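Local coordinates for protein malate oxidoreductase (Thermotoga maritima, PDB 1VL6) that probably catalyses the NAD-dependent oxidative decarboxylation of malate to pyruvate, as malic enzymes do, at residues A[162-175]-A[324-338]. Numbering follows the deposited sequence.
Sequences PVFHDDQQGTAVVV and VNNLLAFPGIMKGAV
Strand 163-165, from which Phe164 meets Phe330, Ile333 and Met334, runs nearly antiparallel to helix 330-338, their axes 169° apart and 9.8 Å at closest approach. A chi1 of -180° turns the Phe164 ring away from its own N and onto the helix; Ile333 CG2 lies over one face, Ile333 CD1 is 3.8 Å from Phe164 CE1, and Phe330 CB stands 3.6 Å from Phe164 CE2. Selenomethionine Met334 bends back so that SE makes an oblique Met-aromatic contact, 5.4 Å from the Phe164 ring centroid. Cutting Phe164 back to alanine would probably open a gap between strand and helix, leaving Ile333 and Phe330 CB without the ring they pack against. Just before the strand, Pro162 CB rests 3.7 Å from Ala337 CB. Strand 163-165 is an edge strand, within this chain, of the four-stranded parallel sheet and leads directly into helix 166-186; helix 330-338 packs against this strand-to-helix junction. Here Asp166 OD2 approaches Phe330 CD2, carboxylate and ring planes 74° apart, while Asp166 OD1 forms a salt bridge with Lys99. The amide of Asn326 faces the helix start, its OD1 3.0 Å from Thr171 OG1. Farther along, Val174 spreads its two methyls over residues 324-329, CG1 against Val324 and Leu328, CG2 3.7 Å from Ala329 CB.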
loop_
_atom_site.group_PDB
_atom_site.type_symbol
_atom_site.label_atom_id
_atom_site.label_comp_id
_atom_site.label_asym_id
_atom_site.label_seq_id
_atom_site.Cartn_x
_atom_site.Cartn_y
_atom_site.Cartn_z
ATOM N N PRO A 162 11.966 -2.383 24.015
ATOM C CA PRO A 162 13.187 -1.626 23.895
ATOM C C PRO A 162 12.872 -0.143 23.740
ATOM O O PRO A 162 11.814 0.217 23.185
ATOM C CB PRO A 162 13.849 -2.200 22.610
ATOM C CG PRO A 162 12.720 -2.761 21.812
ATOM C CD PRO A 162 11.793 -3.319 22.894
ATOM N N VAL A 163 13.764 0.690 24.270
ATOM C CA VAL A 163 13.676 2.114 24.125
ATOM C C VAL A 163 15.028 2.586 23.668
ATOM O O VAL A 163 16.029 2.256 24.273
ATOM C CB VAL A 163 13.410 2.763 25.456
ATOM C CG1 VAL A 163 13.226 4.267 25.297
ATOM C CG2 VAL A 163 12.209 2.109 26.168
ATOM N N PHE A 164 15.022 3.377 22.600
ATOM C CA PHE A 164 16.210 3.828 21.913
ATOM C C PHE A 164 16.036 5.320 21.690
ATOM O O PHE A 164 14.950 5.733 21.282
ATOM C CB PHE A 164 16.248 3.126 20.566
ATOM C CG PHE A 164 17.437 3.468 19.699
ATOM C CD1 PHE A 164 18.716 3.023 20.027
ATOM C CD2 PHE A 164 17.272 4.170 18.525
ATOM C CE1 PHE A 164 19.800 3.313 19.212
ATOM C CE2 PHE A 164 18.361 4.464 17.687
ATOM C CZ PHE A 164 19.626 4.033 18.038
ATOM N N HIS A 165 17.074 6.117 21.957
ATOM C CA HIS A 165 17.101 7.555 21.570
ATOM C C HIS A 165 18.237 7.832 20.585
ATOM O O HIS A 165 19.415 7.770 20.959
ATOM C CB HIS A 165 17.257 8.432 22.807
ATOM C CG HIS A 165 17.227 9.898 22.529
ATOM N ND1 HIS A 165 17.717 10.820 23.423
ATOM C CD2 HIS A 165 16.770 10.607 21.473
ATOM C CE1 HIS A 165 17.556 12.037 22.932
ATOM N NE2 HIS A 165 16.995 11.936 21.742
ATOM N N ASP A 166 17.886 8.088 19.331
ATOM C CA ASP A 166 18.883 8.327 18.290
ATOM C C ASP A 166 20.051 9.184 18.652
ATOM O O ASP A 166 21.189 8.792 18.480
ATOM C CB ASP A 166 18.282 9.074 17.117
ATOM C CG ASP A 166 17.667 8.184 16.177
ATOM O OD1 ASP A 166 16.498 7.798 16.383
ATOM O OD2 ASP A 166 18.378 7.793 15.219
ATOM N N ASP A 167 19.743 10.405 19.045
ATOM C CA ASP A 167 20.758 11.429 19.215
ATOM C C ASP A 167 21.779 11.043 20.245
ATOM O O ASP A 167 22.897 11.530 20.221
ATOM C CB ASP A 167 20.096 12.747 19.621
ATOM C CG ASP A 167 19.141 13.253 18.538
ATOM O OD1 ASP A 167 19.775 13.719 17.542
ATOM O OD2 ASP A 167 17.841 13.131 18.559
ATOM N N GLN A 168 21.396 10.158 21.142
ATOM C CA GLN A 168 22.290 9.609 22.127
ATOM C C GLN A 168 22.947 8.364 21.590
ATOM O O GLN A 168 24.156 8.357 21.384
ATOM C CB GLN A 168 21.510 9.278 23.417
ATOM C CG GLN A 168 20.915 10.477 24.184
ATOM C CD GLN A 168 20.502 10.106 25.618
ATOM O OE1 GLN A 168 21.325 9.634 26.397
ATOM N NE2 GLN A 168 19.246 10.349 25.963
ATOM N N GLN A 169 22.155 7.307 21.391
ATOM C CA GLN A 169 22.708 5.943 21.159
ATOM C C GLN A 169 23.088 5.716 19.695
ATOM O O GLN A 169 24.101 5.092 19.389
ATOM C CB GLN A 169 21.752 4.823 21.674
ATOM C CG GLN A 169 21.433 4.975 23.180
ATOM C CD GLN A 169 20.195 4.241 23.631
ATOM O OE1 GLN A 169 19.112 4.505 23.125
ATOM N NE2 GLN A 169 20.353 3.283 24.555
ATOM N N GLY A 170 22.286 6.241 18.797
ATOM C CA GLY A 170 22.570 6.144 17.375
ATOM C C GLY A 170 23.800 6.930 16.994
ATOM O O GLY A 170 24.712 6.412 16.350
ATOM N N THR A 171 23.864 8.178 17.407
ATOM C CA THR A 171 25.023 8.975 17.085
ATOM C C THR A 171 26.243 8.348 17.649
ATOM O O THR A 171 27.275 8.331 16.996
ATOM C CB THR A 171 24.925 10.336 17.677
ATOM O OG1 THR A 171 23.736 10.971 17.234
ATOM C CG2 THR A 171 26.068 11.236 17.150
ATOM N N ALA A 172 26.160 7.854 18.882
ATOM C CA ALA A 172 27.330 7.229 19.488
ATOM C C ALA A 172 27.768 5.975 18.709
ATOM O O ALA A 172 28.938 5.739 18.518
ATOM C CB ALA A 172 27.047 6.887 20.935
ATOM N N VAL A 173 26.812 5.187 18.234
ATOM C CA VAL A 173 27.153 3.969 17.477
ATOM C C VAL A 173 27.881 4.310 16.178
ATOM O O VAL A 173 28.952 3.773 15.901
ATOM C CB VAL A 173 25.914 3.131 17.188
ATOM C CG1 VAL A 173 26.184 2.054 16.141
ATOM C CG2 VAL A 173 25.452 2.494 18.458
ATOM N N VAL A 174 27.322 5.227 15.413
ATOM C CA VAL A 174 27.912 5.564 14.150
ATOM C C VAL A 174 29.241 6.300 14.329
ATOM O O VAL A 174 30.197 6.033 13.610
ATOM C CB VAL A 174 26.951 6.394 13.304
ATOM C CG1 VAL A 174 27.537 6.661 11.960
ATOM C CG2 VAL A 174 25.688 5.641 13.104
ATOM N N VAL A 175 29.332 7.200 15.290
ATOM C CA VAL A 175 30.603 7.916 15.521
ATOM C C VAL A 175 31.695 6.902 15.892
ATOM O O VAL A 175 32.801 6.971 15.400
ATOM C CB VAL A 175 30.448 8.916 16.633
ATOM C CG1 VAL A 175 31.796 9.450 17.108
ATOM C CG2 VAL A 175 29.516 10.084 16.206
ATOM N N VAL A 324 28.809 10.875 8.801
ATOM C CA VAL A 324 28.449 10.150 10.013
ATOM C C VAL A 324 26.975 10.411 10.300
ATOM O O VAL A 324 26.615 11.468 10.722
ATOM C CB VAL A 324 29.301 10.677 11.153
ATOM C CG1 VAL A 324 28.964 9.995 12.500
ATOM C CG2 VAL A 324 30.759 10.453 10.762
ATOM N N ASN A 325 26.108 9.489 9.974
ATOM C CA ASN A 325 24.698 9.742 10.194
ATOM C C ASN A 325 23.909 8.563 10.771
ATOM O O ASN A 325 24.148 7.419 10.443
ATOM C CB ASN A 325 24.003 10.334 8.981
ATOM C CG ASN A 325 23.524 9.319 8.075
ATOM O OD1 ASN A 325 24.292 8.469 7.723
ATOM N ND2 ASN A 325 22.245 9.369 7.693
ATOM N N ASN A 326 23.070 8.924 11.735
ATOM C CA ASN A 326 22.239 8.044 12.547
ATOM C C ASN A 326 21.515 6.993 11.756
ATOM O O ASN A 326 21.268 5.917 12.273
ATOM C CB ASN A 326 21.195 8.932 13.257
ATOM C CG ASN A 326 21.789 9.651 14.437
ATOM O OD1 ASN A 326 23.009 9.700 14.582
ATOM N ND2 ASN A 326 20.953 10.135 15.322
ATOM N N LEU A 327 21.214 7.312 10.499
ATOM C CA LEU A 327 20.466 6.432 9.633
ATOM C C LEU A 327 21.138 5.105 9.407
ATOM O O LEU A 327 20.474 4.113 9.117
ATOM C CB LEU A 327 20.169 7.100 8.291
ATOM C CG LEU A 327 19.335 6.286 7.305
ATOM C CD1 LEU A 327 18.008 5.866 7.865
ATOM C CD2 LEU A 327 19.153 7.114 6.020
ATOM N N LEU A 328 22.447 5.056 9.508
ATOM C CA LEU A 328 23.121 3.774 9.370
ATOM C C LEU A 328 22.819 2.851 10.523
ATOM O O LEU A 328 23.009 1.627 10.395
ATOM C CB LEU A 328 24.627 3.963 9.308
ATOM C CG LEU A 328 25.165 4.700 8.096
ATOM C CD1 LEU A 328 26.580 5.166 8.347
ATOM C CD2 LEU A 328 25.122 3.788 6.922
ATOM N N ALA A 329 22.357 3.411 11.647
ATOM C CA ALA A 329 22.240 2.631 12.903
ATOM C C ALA A 329 20.820 2.273 13.284
ATOM O O ALA A 329 20.533 1.110 13.583
ATOM C CB ALA A 329 22.876 3.384 14.035
ATOM N N PHE A 330 19.925 3.259 13.308
ATOM C CA PHE A 330 18.598 3.015 13.903
ATOM C C PHE A 330 17.728 1.945 13.211
ATOM O O PHE A 330 17.040 1.215 13.875
ATOM C CB PHE A 330 17.833 4.315 14.163
ATOM C CG PHE A 330 17.306 5.015 12.946
ATOM C CD1 PHE A 330 16.202 4.515 12.244
ATOM C CD2 PHE A 330 17.848 6.237 12.556
ATOM C CE1 PHE A 330 15.693 5.197 11.141
ATOM C CE2 PHE A 330 17.361 6.917 11.445
ATOM C CZ PHE A 330 16.291 6.405 10.734
ATOM N N PRO A 331 17.744 1.810 11.896
ATOM C CA PRO A 331 16.867 0.826 11.318
ATOM C C PRO A 331 17.205 -0.580 11.810
ATOM O O PRO A 331 16.312 -1.330 12.252
ATOM C CB PRO A 331 17.063 1.009 9.818
ATOM C CG PRO A 331 17.567 2.419 9.710
ATOM C CD PRO A 331 18.466 2.569 10.866
ATOM N N GLY A 332 18.478 -0.938 11.754
ATOM C CA GLY A 332 18.892 -2.291 12.138
ATOM C C GLY A 332 18.743 -2.511 13.611
ATOM O O GLY A 332 18.299 -3.563 14.033
ATOM N N ILE A 333 19.127 -1.518 14.399
ATOM C CA ILE A 333 19.083 -1.642 15.838
ATOM C C ILE A 333 17.666 -1.862 16.307
ATOM O O ILE A 333 17.388 -2.758 17.099
ATOM C CB ILE A 333 19.572 -0.376 16.476
ATOM C CG1 ILE A 333 21.085 -0.214 16.226
ATOM C CG2 ILE A 333 19.215 -0.417 17.963
ATOM C CD1 ILE A 333 21.764 0.878 17.045
HETATM N N MSE A 334 16.764 -1.026 15.819
HETATM C CA MSE A 334 15.382 -1.083 16.221
HETATM C C MSE A 334 14.733 -2.366 15.783
HETATM O O MSE A 334 13.926 -2.958 16.523
HETATM C CB MSE A 334 14.637 0.084 15.616
HETATM C CG MSE A 334 13.388 0.490 16.375
HETATM SE SE MSE A 334 13.774 1.348 18.149
HETATM C CE MSE A 334 12.517 0.432 19.018
ATOM N N LYS A 335 15.052 -2.803 14.581
ATOM C CA LYS A 335 14.476 -3.995 14.105
ATOM C C LYS A 335 14.974 -5.182 14.935
ATOM O O LYS A 335 14.242 -6.082 15.277
ATOM C CB LYS A 335 14.823 -4.173 12.644
ATOM C CG LYS A 335 13.982 -5.269 11.964
ATOM C CD LYS A 335 14.428 -5.355 10.515
ATOM C CE LYS A 335 13.606 -6.389 9.707
ATOM N NZ LYS A 335 14.542 -7.126 8.868
ATOM N N GLY A 336 16.243 -5.202 15.239
ATOM C CA GLY A 336 16.774 -6.308 16.013
ATOM C C GLY A 336 16.186 -6.338 17.386
ATOM O O GLY A 336 15.695 -7.382 17.839
ATOM N N ALA A 337 16.173 -5.176 18.007
ATOM C CA ALA A 337 15.717 -5.045 19.378
ATOM C C ALA A 337 14.250 -5.396 19.540
ATOM O O ALA A 337 13.834 -6.046 20.510
ATOM C CB ALA A 337 15.949 -3.616 19.855
ATOM N N VAL A 338 13.445 -4.946 18.608
ATOM C CA VAL A 338 12.008 -5.173 18.726
ATOM C C VAL A 338 11.672 -6.643 18.556
ATOM O O VAL A 338 10.766 -7.130 19.210
ATOM C CB VAL A 338 11.250 -4.324 17.706
ATOM C CG1 VAL A 338 9.824 -4.822 17.553
ATOM C CG2 VAL A 338 11.284 -2.891 18.130
#